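Local structure of uncharacterized protein (Bacteroides caccae, 4R4K) at residues Q26-F32 against K55-L61; T65-E69 against V80-T84. The protein is of unknown function but adopts a cystatin-like fold of the NTF2 clan and binds polyethylene glycol fragments in the crystal. All blocks are in the same frame, centred on the assembly; numbering follows the deposited sequence. Where two conformers were deposited one is given.

How the interactions relate
Interaction 1 and interaction 2 follow one another along the chain, the first closing before the second opens, and their centres sit about 19 Å apart on opposite sides of the chain's centre. The long connection between strands 48-51 and 69-72 contributes to both: its 55-61 part packs on the end of helix 23-28, and its 65-69 part runs into the edge strand of the five-stranded sheet. The two contacts meet where L61 CD1 touches the selenium (SE) of M66 at 4.1 Å. L60 and L61 from interaction 1 and T65 from interaction 2 contribute to one of the glycol-binding pockets seen in the crystal, with the side chain of L61 about 4 Å from a bound glycol.

Interaction 1. Residues Q26-F32 against K55-L61; sequences QYTRIKF and KEKWPLL. With ACT (acetate ion), chain E.
Y27 (chi1 m) lies between K55 and L60, part of an aromatic cluster with F32 and W58 that joins the end of helix 23-28 to the loop leading toward the cystatin-like sheet. The nearest CA pairs are Q26-L60 (7.6 Å) and F32-K55 (6.4 Å). K55 CE sits 3.9 Å from the Y27 ring centroid on one face, with NZ in cation-pi geometry at 4.9 Å; L60 CD2 makes a CH-pi contact on the opposite face. From I30, past the helix, the chain runs extended, and F32 (m) turns its edge to the face of W58, planes at 72°, while K55 CA covers the F32 ring. I30 CD1 lies 3.3 Å from the centroid of the W58 (chi1 t) five-membered ring, over its face. K55-K57 form a 3-10 turn, and W58-L61 run extended, L60 and L61 lining a glycol pocket. Q26, t at chi1 and chi2, ties this run to the helix: NE2 donates to L61 O (3.0 Å), and OE1 accepts from W58 NE1 and L61 N, both 2.9 Å.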
loop_
_atom_site.group_PDB
_atom_site.type_symbol
_atom_site.label_atom_id
_atom_site.label_comp_id
_atom_site.label_asym_id
_atom_site.label_seq_id
_atom_site.Cartn_x
_atom_site.Cartn_y
_atom_site.Cartn_z
ATOM N N GLN A 26 0.874 -6.619 10.833
ATOM C CA GLN A 26 0.676 -5.595 9.814
ATOM C C GLN A 26 -0.497 -4.653 10.142
ATOM O O GLN A 26 -0.366 -3.423 10.086
ATOM C CB GLN A 26 0.501 -6.240 8.424
ATOM C CG GLN A 26 0.336 -5.210 7.328
ATOM C CD GLN A 26 0.572 -5.696 5.892
ATOM O OE1 GLN A 26 -0.077 -5.203 4.978
ATOM N NE2 GLN A 26 1.486 -6.656 5.693
ATOM N N TYR A 27 -1.644 -5.240 10.491
ATOM C CA TYR A 27 -2.805 -4.426 10.825
ATOM C C TYR A 27 -2.557 -3.481 12.008
ATOM O O TYR A 27 -3.047 -2.337 12.027
ATOM C CB TYR A 27 -4.020 -5.286 11.138
ATOM C CG TYR A 27 -4.728 -5.843 9.941
ATOM C CD1 TYR A 27 -5.264 -4.999 8.976
ATOM C CD2 TYR A 27 -4.877 -7.209 9.791
ATOM C CE1 TYR A 27 -5.952 -5.522 7.886
ATOM C CE2 TYR A 27 -5.539 -7.742 8.715
ATOM C CZ TYR A 27 -6.077 -6.887 7.774
ATOM O OH TYR A 27 -6.707 -7.422 6.711
ATOM N N THR A 28 -1.741 -3.902 12.954
ATOM C CA THR A 28 -1.430 -3.038 14.123
ATOM C C THR A 28 -0.555 -1.848 13.766
ATOM O O THR A 28 -0.471 -0.892 14.545
ATOM C CB THR A 28 -0.731 -3.797 15.294
ATOM O OG1 THR A 28 0.627 -4.147 14.990
ATOM C CG2 THR A 28 -1.527 -5.022 15.744
ATOM N N ARG A 29 0.116 -1.902 12.607
ATOM C CA ARG A 29 1.042 -0.848 12.192
ATOM C C ARG A 29 0.565 -0.005 11.025
ATOM O O ARG A 29 1.359 0.563 10.282
ATOM C CB ARG A 29 2.408 -1.442 11.912
ATOM C CG ARG A 29 3.081 -2.031 13.120
ATOM C CD ARG A 29 3.184 -1.053 14.291
ATOM N NE ARG A 29 4.086 -1.583 15.298
ATOM C CZ ARG A 29 5.414 -1.515 15.244
ATOM N NH1 ARG A 29 6.053 -0.884 14.262
ATOM N NH2 ARG A 29 6.117 -2.092 16.196
ATOM N N ILE A 30 -0.746 0.103 10.892
ATOM C CA ILE A 30 -1.336 0.985 9.916
ATOM C C ILE A 30 -2.261 1.936 10.656
ATOM O O ILE A 30 -3.078 1.491 11.465
ATOM C CB ILE A 30 -2.123 0.214 8.851
ATOM C CG1 ILE A 30 -1.204 -0.817 8.169
ATOM C CG2 ILE A 30 -2.679 1.214 7.846
ATOM C CD1 ILE A 30 -1.924 -1.873 7.359
ATOM N N LYS A 31 -2.087 3.235 10.420
ATOM C CA LYS A 31 -2.921 4.247 11.072
ATOM C C LYS A 31 -4.147 4.581 10.214
ATOM O O LYS A 31 -4.082 5.408 9.321
ATOM C CB LYS A 31 -2.104 5.498 11.396
ATOM C CG LYS A 31 -1.107 5.272 12.542
ATOM C CD LYS A 31 -0.324 6.527 12.897
ATOM C CE LYS A 31 0.293 6.482 14.302
ATOM N NZ LYS A 31 -0.480 5.677 15.295
ATOM N N PHE A 32 -5.253 3.901 10.494
ATOM C CA PHE A 32 -6.513 4.093 9.805
ATOM C C PHE A 32 -7.333 5.176 10.497
ATOM O O PHE A 32 -7.288 5.282 11.721
ATOM C CB PHE A 32 -7.329 2.792 9.810
ATOM C CG PHE A 32 -6.688 1.654 9.054
ATOM C CD1 PHE A 32 -6.635 1.665 7.664
ATOM C CD2 PHE A 32 -6.165 0.529 9.728
ATOM C CE1 PHE A 32 -6.065 0.618 6.968
ATOM C CE2 PHE A 32 -5.593 -0.536 9.024
ATOM C CZ PHE A 32 -5.542 -0.492 7.648
ATOM N N LYS A 55 -9.736 -0.043 7.655
ATOM C CA LYS A 55 -9.107 -1.358 7.822
ATOM C C LYS A 55 -9.721 -2.420 6.938
ATOM O O LYS A 55 -9.008 -3.255 6.376
ATOM C CB LYS A 55 -9.177 -1.800 9.280
ATOM C CG LYS A 55 -8.488 -3.125 9.552
ATOM C CD LYS A 55 -8.746 -3.637 10.961
ATOM C CE LYS A 55 -8.328 -5.101 11.071
ATOM N NZ LYS A 55 -8.724 -5.740 12.356
ATOM N N GLU A 56 -11.035 -2.397 6.798
ATOM C CA GLU A 56 -11.696 -3.437 6.010
ATOM C C GLU A 56 -11.307 -3.368 4.514
ATOM O O GLU A 56 -11.473 -4.336 3.799
ATOM C CB GLU A 56 -13.223 -3.436 6.228
ATOM C CG GLU A 56 -14.012 -2.588 5.257
ATOM C CD GLU A 56 -13.936 -1.105 5.557
ATOM O OE1 GLU A 56 -13.144 -0.709 6.437
ATOM O OE2 GLU A 56 -14.674 -0.333 4.895
ATOM N N LYS A 57 -10.827 -2.225 4.043
ATOM C CA LYS A 57 -10.421 -2.052 2.650
ATOM C C LYS A 57 -8.951 -2.359 2.382
ATOM O O LYS A 57 -8.542 -2.443 1.235
ATOM C CB LYS A 57 -10.725 -0.618 2.197
ATOM C CG LYS A 57 -12.212 -0.269 2.248
ATOM C CD LYS A 57 -12.497 1.091 1.633
ATOM C CE LYS A 57 -13.955 1.488 1.794
ATOM N NZ LYS A 57 -14.273 1.921 3.184
ATOM N N TRP A 58 -8.155 -2.507 3.436
ATOM C CA TRP A 58 -6.706 -2.658 3.296
ATOM C C TRP A 58 -6.261 -3.961 2.626
ATOM O O TRP A 58 -6.546 -5.028 3.136
ATOM C CB TRP A 58 -6.030 -2.588 4.672
ATOM C CG TRP A 58 -4.547 -2.752 4.615
ATOM C CD1 TRP A 58 -3.815 -3.847 5.007
ATOM C CD2 TRP A 58 -3.613 -1.796 4.101
ATOM N NE1 TRP A 58 -2.473 -3.627 4.763
ATOM C CE2 TRP A 58 -2.322 -2.379 4.203
ATOM C CE3 TRP A 58 -3.747 -0.518 3.538
ATOM C CZ2 TRP A 58 -1.179 -1.715 3.786
ATOM C CZ3 TRP A 58 -2.603 0.140 3.136
ATOM C CH2 TRP A 58 -1.340 -0.458 3.265
ATOM N N PRO A 59 -5.536 -3.863 1.496
ATOM C CA PRO A 59 -4.870 -5.056 0.953
ATOM C C PRO A 59 -3.538 -5.321 1.646
ATOM O O PRO A 59 -2.634 -4.490 1.570
ATOM C CB PRO A 59 -4.627 -4.693 -0.530
ATOM C CG PRO A 59 -5.328 -3.374 -0.745
ATOM C CD PRO A 59 -5.371 -2.723 0.595
ATOM N N LEU A 60 -3.395 -6.502 2.237
ATOM C CA LEU A 60 -2.170 -6.875 2.899
ATOM C C LEU A 60 -1.000 -6.944 1.918
ATOM O O LEU A 60 -1.128 -7.528 0.835
ATOM C CB LEU A 60 -2.366 -8.195 3.649
ATOM C CG LEU A 60 -3.330 -8.123 4.849
ATOM C CD1 LEU A 60 -3.820 -9.507 5.237
ATOM C CD2 LEU A 60 -2.686 -7.452 6.050
ATOM N N LEU A 61 0.120 -6.357 2.338
ATOM C CA LEU A 61 1.336 -6.241 1.526
ATOM C C LEU A 61 2.368 -7.288 1.925
ATOM O O LEU A 61 2.665 -7.450 3.104
ATOM C CB LEU A 61 1.953 -4.869 1.717
ATOM C CG LEU A 61 1.075 -3.741 1.191
ATOM C CD1 LEU A 61 1.694 -2.417 1.577
ATOM C CD2 LEU A 61 0.850 -3.832 -0.314
HETATM C C ACT E . 4.208 -4.471 19.081
HETATM O O ACT E . 5.088 -3.862 18.455
HETATM O OXT ACT E . 3.840 -4.075 20.204
HETATM C CH3 ACT E . 3.587 -5.697 18.480
HETATM O O HOH W 1 -8.184 -5.566 5.307
#

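Interaction 2. Residues T65-E69 against V80-T84; sequences TMKEE and VSKFT
S81, in the p rotamer, donates from OG to K67 O at 2.7 Å, just where loop 65-69 enters the edge strand of the antiparallel five-stranded sheet in this cystatin-like fold. The register is set by a hydrogen-bonded pair, E69 with S81, CA-CA 5.4 Å: E69 N donates to S81 O and S81 N to E69 O, each 3.0 Å. E68 and K82 approach to 4.7 Å between CA atoms; from K67 back the loop diverges, the end-to-end directions of 66-69 and 80-83 being 124° apart. E68 (m, then t) reaches along strand 78-87, its carboxylate meeting the edge of the F83 ring (CD to CD2 3.6 Å) and its OE2 accepting from F83 N at 2.9 Å. M66, a selenomethionine with all three chi angles m, brings CE to 4.1 Å from F83 CZ; F93 of the next strand meets F83 edge-to-face. E69 (p, then t) shares a face with S81, and one water donates to E69 OE2 (3.1 Å) and S81 OG (3.2 Å).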
loop_
_atom_site.group_PDB
_atom_site.type_symbol
_atom_site.label_atom_id
_atom_site.label_comp_id
_atom_site.label_asym_id
_atom_site.label_seq_id
_atom_site.Cartn_x
_atom_site.Cartn_y
_atom_site.Cartn_z
ATOM N N THR A 65 6.221 -7.830 -2.812
ATOM C CA THR A 65 5.709 -6.558 -3.264
ATOM C C THR A 65 6.588 -5.401 -2.794
ATOM O O THR A 65 6.772 -4.425 -3.527
ATOM C CB THR A 65 4.247 -6.367 -2.834
ATOM O OG1 THR A 65 3.451 -7.351 -3.492
ATOM C CG2 THR A 65 3.701 -4.986 -3.219
HETATM N N MSE A 66 7.144 -5.520 -1.596
HETATM C CA MSE A 66 7.895 -4.426 -1.001
HETATM C C MSE A 66 9.364 -4.396 -1.419
HETATM O O MSE A 66 10.125 -3.587 -0.915
HETATM C CB MSE A 66 7.741 -4.478 0.510
HETATM C CG MSE A 66 6.306 -4.260 0.968
HETATM SE SE MSE A 66 5.639 -2.500 0.391
HETATM C CE MSE A 66 7.165 -1.369 0.788
ATOM N N LYS A 67 9.782 -5.282 -2.321
ATOM C CA LYS A 67 11.178 -5.333 -2.780
ATOM C C LYS A 67 11.422 -4.228 -3.798
ATOM O O LYS A 67 10.564 -3.973 -4.631
ATOM C CB LYS A 67 11.454 -6.656 -3.497
ATOM C CG LYS A 67 11.842 -7.845 -2.652
ATOM C CD LYS A 67 12.837 -8.715 -3.411
ATOM C CE LYS A 67 12.921 -10.111 -2.863
ATOM N NZ LYS A 67 12.643 -10.162 -1.412
ATOM N N GLU A 68 12.602 -3.606 -3.744
ATOM C CA GLU A 68 13.001 -2.661 -4.778
ATOM C C GLU A 68 13.596 -3.430 -5.934
ATOM O O GLU A 68 14.532 -4.211 -5.734
ATOM C CB GLU A 68 14.052 -1.704 -4.270
ATOM C CG GLU A 68 13.589 -0.747 -3.195
ATOM C CD GLU A 68 14.641 0.314 -2.913
ATOM O OE1 GLU A 68 15.591 -0.020 -2.161
ATOM O OE2 GLU A 68 14.524 1.459 -3.450
ATOM N N GLU A 69 13.049 -3.252 -7.123
ATOM C CA GLU A 69 13.519 -3.987 -8.265
ATOM C C GLU A 69 12.973 -3.415 -9.566
ATOM O O GLU A 69 12.081 -2.583 -9.596
ATOM C CB GLU A 69 13.130 -5.457 -8.131
ATOM C CG GLU A 69 11.654 -5.725 -8.247
ATOM C CD GLU A 69 11.226 -7.093 -7.743
ATOM O OE1 GLU A 69 12.059 -7.868 -7.239
ATOM O OE2 GLU A 69 10.028 -7.402 -7.913
ATOM N N VAL A 80 8.738 -1.093 -12.186
ATOM C CA VAL A 80 9.776 -0.592 -11.308
ATOM C C VAL A 80 9.161 -0.323 -9.942
ATOM O O VAL A 80 8.104 0.293 -9.864
ATOM C CB VAL A 80 10.381 0.734 -11.861
ATOM C CG1 VAL A 80 11.397 1.337 -10.901
ATOM C CG2 VAL A 80 11.015 0.508 -13.232
ATOM N N SER A 81 9.841 -0.784 -8.906
ATOM C CA SER A 81 9.464 -0.534 -7.523
ATOM C C SER A 81 10.679 0.005 -6.802
ATOM O O SER A 81 11.813 -0.474 -6.973
ATOM C CB SER A 81 8.937 -1.791 -6.844
ATOM O OG SER A 81 9.919 -2.841 -6.940
ATOM N N LYS A 82 10.473 1.070 -6.040
ATOM C CA LYS A 82 11.580 1.763 -5.398
ATOM C C LYS A 82 11.096 2.646 -4.267
ATOM O O LYS A 82 9.941 3.091 -4.262
ATOM C CB LYS A 82 12.353 2.595 -6.416
ATOM C CG LYS A 82 11.556 3.717 -7.026
ATOM C CD LYS A 82 12.319 4.302 -8.209
ATOM C CE LYS A 82 11.452 5.256 -9.004
ATOM N NZ LYS A 82 12.269 6.135 -9.879
ATOM N N PHE A 83 11.985 2.884 -3.306
ATOM C CA PHE A 83 11.765 3.918 -2.300
ATOM C C PHE A 83 12.129 5.261 -2.945
ATOM O O PHE A 83 13.294 5.542 -3.253
ATOM C CB PHE A 83 12.549 3.647 -1.019
ATOM C CG PHE A 83 11.939 2.577 -0.188
ATOM C CD1 PHE A 83 10.902 2.877 0.682
ATOM C CD2 PHE A 83 12.331 1.260 -0.337
ATOM C CE1 PHE A 83 10.298 1.878 1.427
ATOM C CE2 PHE A 83 11.710 0.256 0.390
ATOM C CZ PHE A 83 10.703 0.573 1.279
ATOM N N THR A 84 11.108 6.069 -3.192
ATOM C CA THR A 84 11.286 7.396 -3.795
ATOM C C THR A 84 11.625 8.444 -2.752
ATOM O O THR A 84 12.142 9.514 -3.082
ATOM C CB THR A 84 10.013 7.827 -4.525
ATOM O OG1 THR A 84 8.885 7.703 -3.633
ATOM C CG2 THR A 84 9.822 6.952 -5.735
HETATM O O HOH W 2 7.928 -5.081 -8.116
#